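Local structure of profilin-2 (Acanthamoeba castellanii, 1F2K) at residues A[87-92]-A[115-120]; A[53-58]-A[70-75]; A[35-40]-A[95-100]. The protein binds monomeric actin and affects the cytoskeleton, preventing polymerization at high concentrations and enhancing it at low ones, and by binding PIP2 inhibits IP3 and DG formation. All coordinates share one frame; numbering follows the deposited sequence.

How the contacts relate
From the N terminus, 35-40 comes first and opens contact 3. Contact 2 then begins at 53-58 and closes at 70-75, a short loop lying wholly within the span of contact 3. Next 87-92 opens contact 1, 95-100 closes contact 3, and 115-120 closes contact 1, so contacts 1 and 3 cross. All three reach one antiparallel sheet. Contact 1 joins strand 84-90 to helix 106-121; contact 3 joins the neighbouring strand 94-100 to the chain entering helix 39-50; contact 2 sets helix 53-58 against strand 65-72. Contacts 1 and 2 meet through Asp118 and Arg75, whose salt bridge ties helix 106-121 to the turn between strands 65-72 and 76-81.

Contact 1: residues A[87-92]-A[115-120]; sequences ITVKTS and KLADYL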
loop_
_atom_site.group_PDB
_atom_site.type_symbol
_atom_site.label_atom_id
_atom_site.label_comp_id
_atom_site.label_asym_id
_atom_site.label_seq_id
_atom_site.Cartn_x
_atom_site.Cartn_y
_atom_site.Cartn_z
ATOM N N ILE A 87 -3.132 -2.964 -2.249
ATOM C CA ILE A 87 -3.875 -2.575 -1.038
ATOM C C ILE A 87 -3.020 -1.558 -0.280
ATOM O O ILE A 87 -1.875 -1.879 0.065
ATOM C CB ILE A 87 -4.089 -3.774 -0.101
ATOM C CG1 ILE A 87 -4.765 -4.923 -0.844
ATOM C CG2 ILE A 87 -4.918 -3.373 1.056
ATOM C CD1 ILE A 87 -6.190 -4.668 -1.264
ATOM N N THR A 88 -3.502 -0.334 -0.051
ATOM C CA THR A 88 -2.663 0.590 0.737
ATOM C C THR A 88 -3.496 1.013 1.895
ATOM O O THR A 88 -4.689 1.146 1.754
ATOM C CB THR A 88 -2.167 1.827 -0.026
ATOM O OG1 THR A 88 -3.251 2.722 -0.260
ATOM C CG2 THR A 88 -1.527 1.396 -1.332
ATOM N N VAL A 89 -2.850 1.159 3.046
ATOM C CA VAL A 89 -3.497 1.544 4.298
ATOM C C VAL A 89 -2.627 2.551 5.011
ATOM O O VAL A 89 -1.382 2.437 4.963
ATOM C CB VAL A 89 -3.672 0.349 5.234
ATOM C CG1 VAL A 89 -4.535 0.750 6.458
ATOM C CG2 VAL A 89 -4.290 -0.784 4.488
ATOM N N LYS A 90 -3.290 3.517 5.660
ATOM C CA LYS A 90 -2.634 4.605 6.382
ATOM C C LYS A 90 -2.592 4.492 7.895
ATOM O O LYS A 90 -3.650 4.373 8.555
ATOM C CB LYS A 90 -3.300 5.929 6.039
ATOM C CG LYS A 90 -2.768 7.136 6.829
ATOM C CD LYS A 90 -3.418 8.396 6.262
ATOM C CE LYS A 90 -3.074 9.685 7.008
ATOM N NZ LYS A 90 -3.569 10.893 6.272
ATOM N N THR A 91 -1.380 4.533 8.455
ATOM C CA THR A 91 -1.243 4.482 9.924
ATOM C C THR A 91 -0.914 5.901 10.408
ATOM O O THR A 91 -0.903 6.850 9.620
ATOM C CB THR A 91 -0.133 3.563 10.344
ATOM O OG1 THR A 91 1.125 4.119 9.954
ATOM C CG2 THR A 91 -0.297 2.225 9.655
ATOM N N SER A 92 -0.660 6.051 11.698
ATOM C CA SER A 92 -0.333 7.353 12.231
ATOM C C SER A 92 0.957 7.952 11.623
ATOM O O SER A 92 1.009 9.156 11.320
ATOM C CB SER A 92 -0.201 7.282 13.761
ATOM O OG SER A 92 0.126 8.560 14.321
ATOM N N LYS A 115 -4.423 -5.763 8.639
ATOM C CA LYS A 115 -4.088 -6.405 9.917
ATOM C C LYS A 115 -2.753 -5.825 10.408
ATOM O O LYS A 115 -2.570 -5.605 11.614
ATOM C CB LYS A 115 -3.959 -7.940 9.739
ATOM C CG LYS A 115 -3.792 -8.751 11.040
ATOM C CD LYS A 115 -3.397 -10.236 10.726
ATOM C CE LYS A 115 -3.425 -11.132 11.988
ATOM N NZ LYS A 115 -4.799 -11.596 12.458
ATOM N N LEU A 116 -1.830 -5.579 9.475
ATOM C CA LEU A 116 -0.524 -4.997 9.831
ATOM C C LEU A 116 -0.666 -3.548 10.292
ATOM O O LEU A 116 0.050 -3.083 11.192
ATOM C CB LEU A 116 0.461 -5.042 8.651
ATOM C CG LEU A 116 1.753 -4.290 9.063
ATOM C CD1 LEU A 116 2.306 -4.946 10.353
ATOM C CD2 LEU A 116 2.807 -4.269 7.957
ATOM N N ALA A 117 -1.603 -2.847 9.662
ATOM C CA ALA A 117 -1.854 -1.455 9.972
ATOM C C ALA A 117 -2.426 -1.347 11.382
ATOM O O ALA A 117 -2.031 -0.482 12.150
ATOM C CB ALA A 117 -2.805 -0.858 8.940
ATOM N N ASP A 118 -3.334 -2.234 11.739
ATOM C CA ASP A 118 -3.904 -2.159 13.078
ATOM C C ASP A 118 -2.810 -2.363 14.110
ATOM O O ASP A 118 -2.806 -1.755 15.191
ATOM C CB ASP A 118 -5.004 -3.221 13.294
ATOM C CG ASP A 118 -6.311 -2.931 12.500
ATOM O OD1 ASP A 118 -6.534 -1.779 12.043
ATOM O OD2 ASP A 118 -7.132 -3.869 12.344
ATOM N N TYR A 119 -1.882 -3.256 13.785
ATOM C CA TYR A 119 -0.807 -3.527 14.711
ATOM C C TYR A 119 0.046 -2.274 14.916
ATOM O O TYR A 119 0.223 -1.810 16.049
ATOM C CB TYR A 119 0.056 -4.652 14.192
ATOM C CG TYR A 119 1.269 -4.865 15.051
ATOM C CD1 TYR A 119 1.164 -5.440 16.343
ATOM C CD2 TYR A 119 2.527 -4.465 14.608
ATOM C CE1 TYR A 119 2.315 -5.603 17.171
ATOM C CE2 TYR A 119 3.676 -4.612 15.433
ATOM C CZ TYR A 119 3.561 -5.176 16.707
ATOM O OH TYR A 119 4.688 -5.238 17.500
ATOM N N LEU A 120 0.525 -1.718 13.799
ATOM C CA LEU A 120 1.354 -0.547 13.850
ATOM C C LEU A 120 0.619 0.562 14.557
ATOM O O LEU A 120 1.205 1.188 15.441
ATOM C CB LEU A 120 1.776 -0.121 12.451
ATOM C CG LEU A 120 2.659 -1.125 11.724
ATOM C CD1 LEU A 120 2.974 -0.673 10.289
ATOM C CD2 LEU A 120 3.887 -1.292 12.510
#
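Val89, Thr91, Ala117 and Leu120 make a small, buried and entirely apolar interface between the end of strand 84-90, with the residue after it, and the last turns of helix 106-121. Its tightest point is the 3.4 Å between Val89 CG1 and Ala117 CB, closer than usual van der Waals contact. The Val89 branch reaches the helix because CG1 stands opposite its own backbone N (chi1 -172°). The backbones come within 6.0 Å between Thr91 CA and Ala117 CA, an approach consistent with the small side chain of Ala117. Thr91 adds its methyl: CG2 lies 4.0 Å from Ala117 CA and equally near that residue's CB, and it also touches Leu120 CB at 4.2 Å. One methyl thus packs against two residues a helical turn apart.

This is the profilin arrangement in which the C-terminal helix lies on one face of the central antiparallel sheet, here beside helix 2-11, whose Trp2 and Tyr5 pack on Leu120. Ala117 and Leu120 also reach Leu96 on the adjacent strand 94-100.

Polar groups serve other partners. While the Thr91 methyl faces the helix, OG1 is hydrogen-bonded to Phe125 O and Ala94 N, linking the turn after the strand to the C-terminal residue. Within the helix, Leu120 N donates to Leu116 O at 3.0 Å. Lys115, an actin-binding residue, begins this part of the helix with an exposed side chain.

Contact 2: residues A[53-58]-A[70-75]; sequences TAIRSN and IRADDR
Arg56 reaches from helix 53-58 to Ala72 of strand 65-72, and the two residues form most of this partly buried contact. From CB the arginine chain leaves the helix with CG anti to the carbonyl carbon (chi1 -67°). CG, CD and NE then run on fully extended, with chi2 and chi3 both near 180°, which brings the guanidinium to Ala72; the turn at NE (chi4 -75°) sets its plane. Its central carbon, CZ, comes 3.8 Å from Ala72 CB. NH1 is slightly farther from the same methyl, at 4.0 Å. NH2 ends closest, 3.6 Å from Ala72 CB and 2.7 Å from Ala72 O. That short N-O approach has a poor angle and does not amount to a hydrogen bond. The Ala72 methyl packs against one flat face of the charged guanidinium, 3.5 Å off the plane and nearer the NH2 side than the centre.

One residue earlier, Ile55 adds a purely apolar touch, CD1 to Ala72 CB at 4.0 Å. Its side chain also packs on Val77 of strand 76-81, while Ile55 O accepts a hydrogen bond from Thr69 OG1; the helix is therefore joined to the strands at more than one point. Beyond Ala72 the chain turns. Asp73 OD1 accepts from Arg75 N at 2.7 Å through its anti lone pair, closing an Asx turn, and it is bonded to Ser76 N too. Arg75 reaches away to Glu114 OE1 of helix 106-121. Upstream, Ile70 and Arg71 face Tyr78 as a classic beta bulge. The whole is a short helix packed against a bulged beta hairpin with an Asx turn at its bend, part of profilin's antiparallel sheet.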
loop_
_atom_site.group_PDB
_atom_site.type_symbol
_atom_site.label_atom_id
_atom_site.label_comp_id
_atom_site.label_asym_id
_atom_site.label_seq_id
_atom_site.Cartn_x
_atom_site.Cartn_y
_atom_site.Cartn_z
ATOM N N THR A 53 -10.109 13.203 -4.467
ATOM C CA THR A 53 -10.532 13.859 -5.704
ATOM C C THR A 53 -9.601 13.558 -6.869
ATOM O O THR A 53 -10.026 13.028 -7.899
ATOM C CB THR A 53 -10.589 15.379 -5.501
ATOM O OG1 THR A 53 -11.597 15.703 -4.516
ATOM C CG2 THR A 53 -10.873 16.063 -6.828
ATOM N N ALA A 54 -8.332 13.909 -6.711
ATOM C CA ALA A 54 -7.332 13.650 -7.737
ATOM C C ALA A 54 -7.278 12.187 -8.196
ATOM O O ALA A 54 -7.324 11.917 -9.403
ATOM C CB ALA A 54 -5.990 14.045 -7.229
ATOM N N ILE A 55 -7.176 11.249 -7.247
ATOM C CA ILE A 55 -7.076 9.823 -7.611
ATOM C C ILE A 55 -8.375 9.214 -8.157
ATOM O O ILE A 55 -8.371 8.255 -8.956
ATOM C CB ILE A 55 -6.569 8.894 -6.411
ATOM C CG1 ILE A 55 -7.579 8.910 -5.265
ATOM C CG2 ILE A 55 -5.183 9.304 -5.938
ATOM C CD1 ILE A 55 -7.489 7.690 -4.413
ATOM N N ARG A 56 -9.491 9.744 -7.705
ATOM C CA ARG A 56 -10.743 9.243 -8.204
ATOM C C ARG A 56 -10.850 9.529 -9.706
ATOM O O ARG A 56 -11.337 8.692 -10.456
ATOM C CB ARG A 56 -11.926 9.852 -7.424
ATOM C CG ARG A 56 -11.964 9.387 -5.955
ATOM C CD ARG A 56 -13.148 9.984 -5.210
ATOM N NE ARG A 56 -13.233 9.599 -3.788
ATOM C CZ ARG A 56 -13.624 8.406 -3.299
ATOM N NH1 ARG A 56 -13.989 7.371 -4.089
ATOM N NH2 ARG A 56 -13.688 8.262 -1.975
ATOM N N SER A 57 -10.377 10.673 -10.182
ATOM C CA SER A 57 -10.524 10.906 -11.620
ATOM C C SER A 57 -9.467 10.206 -12.501
ATOM O O SER A 57 -9.768 9.740 -13.618
ATOM C CB SER A 57 -10.583 12.424 -11.913
ATOM O OG SER A 57 -9.311 13.069 -11.912
ATOM N N ASN A 58 -8.237 10.090 -12.002
ATOM C CA ASN A 58 -7.195 9.446 -12.811
ATOM C C ASN A 58 -6.560 8.208 -12.186
ATOM O O ASN A 58 -5.626 7.648 -12.775
ATOM C CB ASN A 58 -6.076 10.449 -13.122
ATOM C CG ASN A 58 -6.609 11.795 -13.607
ATOM O OD1 ASN A 58 -7.296 11.868 -14.626
ATOM N ND2 ASN A 58 -6.292 12.868 -12.874
ATOM N N ILE A 70 -10.598 1.682 -6.448
ATOM C CA ILE A 70 -11.798 0.925 -6.105
ATOM C C ILE A 70 -12.310 1.492 -4.799
ATOM O O ILE A 70 -13.509 1.732 -4.654
ATOM C CB ILE A 70 -11.551 -0.525 -5.739
ATOM C CG1 ILE A 70 -10.687 -1.220 -6.753
ATOM C CG2 ILE A 70 -12.862 -1.251 -5.660
ATOM C CD1 ILE A 70 -10.360 -2.630 -6.247
ATOM N N ARG A 71 -11.396 1.643 -3.830
ATOM C CA ARG A 71 -11.751 2.157 -2.510
ATOM C C ARG A 71 -10.941 3.394 -2.159
ATOM O O ARG A 71 -9.776 3.476 -2.519
ATOM C CB ARG A 71 -11.509 1.107 -1.417
ATOM C CG ARG A 71 -11.922 1.627 -0.038
ATOM C CD ARG A 71 -11.308 0.931 1.156
ATOM N NE ARG A 71 -11.861 -0.386 1.442
ATOM C CZ ARG A 71 -12.196 -0.838 2.657
ATOM N NH1 ARG A 71 -12.045 -0.087 3.729
ATOM N NH2 ARG A 71 -12.683 -2.063 2.808
ATOM N N ALA A 72 -11.550 4.370 -1.475
ATOM C CA ALA A 72 -10.777 5.535 -1.059
ATOM C C ALA A 72 -11.385 6.280 0.129
ATOM O O ALA A 72 -12.311 7.063 -0.032
ATOM C CB ALA A 72 -10.570 6.481 -2.226
ATOM N N ASP A 73 -10.883 6.023 1.338
ATOM C CA ASP A 73 -11.384 6.738 2.509
ATOM C C ASP A 73 -10.238 7.347 3.310
ATOM O O ASP A 73 -9.131 7.488 2.799
ATOM C CB ASP A 73 -12.241 5.840 3.383
ATOM C CG ASP A 73 -11.566 4.559 3.718
ATOM O OD1 ASP A 73 -10.541 4.556 4.468
ATOM O OD2 ASP A 73 -12.082 3.554 3.201
ATOM N N ASP A 74 -10.470 7.728 4.552
ATOM C CA ASP A 74 -9.374 8.356 5.261
ATOM C C ASP A 74 -8.407 7.403 5.892
ATOM O O ASP A 74 -7.483 7.818 6.587
ATOM C CB ASP A 74 -9.865 9.414 6.279
ATOM C CG ASP A 74 -10.911 8.890 7.226
ATOM O OD1 ASP A 74 -11.913 8.306 6.735
ATOM O OD2 ASP A 74 -10.735 9.075 8.463
ATOM N N ARG A 75 -8.598 6.119 5.618
ATOM C CA ARG A 75 -7.697 5.098 6.140
ATOM C C ARG A 75 -7.168 4.194 5.035
ATOM O O ARG A 75 -5.989 3.826 5.044
ATOM C CB ARG A 75 -8.383 4.243 7.208
ATOM C CG ARG A 75 -7.640 2.975 7.506
ATOM C CD ARG A 75 -8.128 2.272 8.774
ATOM N NE ARG A 75 -7.721 0.874 8.749
ATOM C CZ ARG A 75 -7.305 0.207 9.803
ATOM N NH1 ARG A 75 -7.218 0.797 10.997
ATOM N NH2 ARG A 75 -6.997 -1.068 9.668
#

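Contact 3: residues A[35-40]-A[95-100]; sequences FAVSPA and ILIGVY
Phe35 and Val37 lie in an extended run of chain opposite Val99 and Ile97 of strand 94-100, with matching positions advancing in opposite senses along the two segments. The backbones stay well apart: 10.1 Å between Phe35 CA and Val99 CA, and 9.5 Å between Val37 CA and Ile97 CA. Side chains alone bridge the gap, and alternate residues on each segment supply them.

Phe35 holds CG anti to its own N (chi1 171°) and sends its ring toward the strand, where CZ meets Val99 CG1 at 4.0 Å. The approach is oblique to the ring, and the neighbouring ring atom CE1 is nearly as close to that methyl, at 4.2 Å. Val99 comes from the opposite direction. Val37 CG1 and Ile97 CD1 make a looser contact, 4.4 Å apart. Phe35 also rests on Gln18 and Ala20 of strand 18-23, and Ile97 on Val86 and Thr88 of strand 84-90.

After Val37 the chain enters helix 39-50 through Ser38, an N-cap whose OG is bonded to Asn41 N. Ile97 and Val99 point toward 35-40, whereas Leu96, on the other face, packs on helix 106-121: the central sheet of the profilin fold, covered on both faces.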
loop_
_atom_site.group_PDB
_atom_site.type_symbol
_atom_site.label_atom_id
_atom_site.label_comp_id
_atom_site.label_asym_id
_atom_site.label_seq_id
_atom_site.Cartn_x
_atom_site.Cartn_y
_atom_site.Cartn_z
ATOM N N PHE A 35 11.513 -4.033 -5.449
ATOM C CA PHE A 35 10.262 -3.358 -5.615
ATOM C C PHE A 35 10.560 -1.964 -5.174
ATOM O O PHE A 35 11.145 -1.741 -4.123
ATOM C CB PHE A 35 9.209 -3.995 -4.726
ATOM C CG PHE A 35 7.918 -3.238 -4.666
ATOM C CD1 PHE A 35 7.188 -3.010 -5.808
ATOM C CD2 PHE A 35 7.428 -2.755 -3.446
ATOM C CE1 PHE A 35 5.993 -2.308 -5.741
ATOM C CE2 PHE A 35 6.223 -2.044 -3.366
ATOM C CZ PHE A 35 5.506 -1.819 -4.508
ATOM N N ALA A 36 10.186 -1.004 -5.990
ATOM C CA ALA A 36 10.492 0.360 -5.649
ATOM C C ALA A 36 9.410 1.305 -6.048
ATOM O O ALA A 36 8.959 1.293 -7.193
ATOM C CB ALA A 36 11.794 0.774 -6.324
ATOM N N VAL A 37 8.980 2.118 -5.099
ATOM C CA VAL A 37 7.991 3.138 -5.404
ATOM C C VAL A 37 8.644 4.513 -5.228
ATOM O O VAL A 37 9.314 4.789 -4.210
ATOM C CB VAL A 37 6.722 3.064 -4.522
ATOM C CG1 VAL A 37 6.912 2.123 -3.395
ATOM C CG2 VAL A 37 6.375 4.458 -4.039
ATOM N N SER A 38 8.451 5.352 -6.247
ATOM C CA SER A 38 8.987 6.715 -6.317
ATOM C C SER A 38 8.411 7.599 -5.221
ATOM O O SER A 38 7.261 7.400 -4.769
ATOM C CB SER A 38 8.591 7.359 -7.646
ATOM O OG SER A 38 7.193 7.688 -7.646
ATOM N N PRO A 39 9.211 8.576 -4.778
ATOM C CA PRO A 39 8.843 9.551 -3.748
ATOM C C PRO A 39 7.674 10.390 -4.328
ATOM O O PRO A 39 6.758 10.844 -3.614
ATOM C CB PRO A 39 10.124 10.371 -3.583
ATOM C CG PRO A 39 11.216 9.334 -3.827
ATOM C CD PRO A 39 10.670 8.580 -5.034
ATOM N N ALA A 40 7.701 10.560 -5.644
ATOM C CA ALA A 40 6.657 11.320 -6.328
ATOM C C ALA A 40 5.328 10.588 -6.160
ATOM O O ALA A 40 4.387 11.157 -5.583
ATOM C CB ALA A 40 7.008 11.464 -7.797
ATOM N N ILE A 95 2.378 4.659 5.673
ATOM C CA ILE A 95 1.338 4.131 4.795
ATOM C C ILE A 95 1.869 2.817 4.326
ATOM O O ILE A 95 3.028 2.734 3.857
ATOM C CB ILE A 95 1.082 5.073 3.573
ATOM C CG1 ILE A 95 0.506 6.398 4.080
ATOM C CG2 ILE A 95 0.081 4.465 2.640
ATOM C CD1 ILE A 95 0.752 7.495 3.224
ATOM N N LEU A 96 1.055 1.777 4.463
ATOM C CA LEU A 96 1.509 0.450 4.038
ATOM C C LEU A 96 1.068 0.196 2.613
ATOM O O LEU A 96 -0.019 0.624 2.189
ATOM C CB LEU A 96 0.940 -0.619 4.960
ATOM C CG LEU A 96 0.973 -0.147 6.418
ATOM C CD1 LEU A 96 0.285 -1.185 7.317
ATOM C CD2 LEU A 96 2.424 0.121 6.832
ATOM N N ILE A 97 1.898 -0.507 1.858
ATOM C CA ILE A 97 1.562 -0.769 0.471
ATOM C C ILE A 97 1.812 -2.195 0.115
ATOM O O ILE A 97 2.945 -2.613 0.189
ATOM C CB ILE A 97 2.424 0.066 -0.476
ATOM C CG1 ILE A 97 2.169 1.542 -0.294
ATOM C CG2 ILE A 97 2.101 -0.227 -1.885
ATOM C CD1 ILE A 97 3.209 2.282 -1.101
ATOM N N GLY A 98 0.773 -2.921 -0.303
ATOM C CA GLY A 98 0.947 -4.306 -0.708
ATOM C C GLY A 98 0.267 -4.654 -2.033
ATOM O O GLY A 98 -0.962 -4.494 -2.186
ATOM N N VAL A 99 1.045 -5.161 -2.985
ATOM C CA VAL A 99 0.526 -5.531 -4.296
ATOM C C VAL A 99 0.368 -7.042 -4.351
ATOM O O VAL A 99 1.115 -7.785 -3.723
ATOM C CB VAL A 99 1.455 -5.046 -5.493
ATOM C CG1 VAL A 99 2.057 -3.665 -5.191
ATOM C CG2 VAL A 99 2.530 -6.031 -5.771
ATOM N N TYR A 100 -0.614 -7.498 -5.105
ATOM C CA TYR A 100 -0.860 -8.916 -5.212
ATOM C C TYR A 100 -1.066 -9.159 -6.680
ATOM O O TYR A 100 -1.412 -8.244 -7.423
ATOM C CB TYR A 100 -2.099 -9.284 -4.404
ATOM C CG TYR A 100 -3.327 -8.501 -4.796
ATOM C CD1 TYR A 100 -4.079 -8.866 -5.919
ATOM C CD2 TYR A 100 -3.744 -7.395 -4.060
ATOM C CE1 TYR A 100 -5.215 -8.148 -6.293
ATOM C CE2 TYR A 100 -4.882 -6.666 -4.424
ATOM C CZ TYR A 100 -5.614 -7.053 -5.547
ATOM O OH TYR A 100 -6.734 -6.344 -5.924
#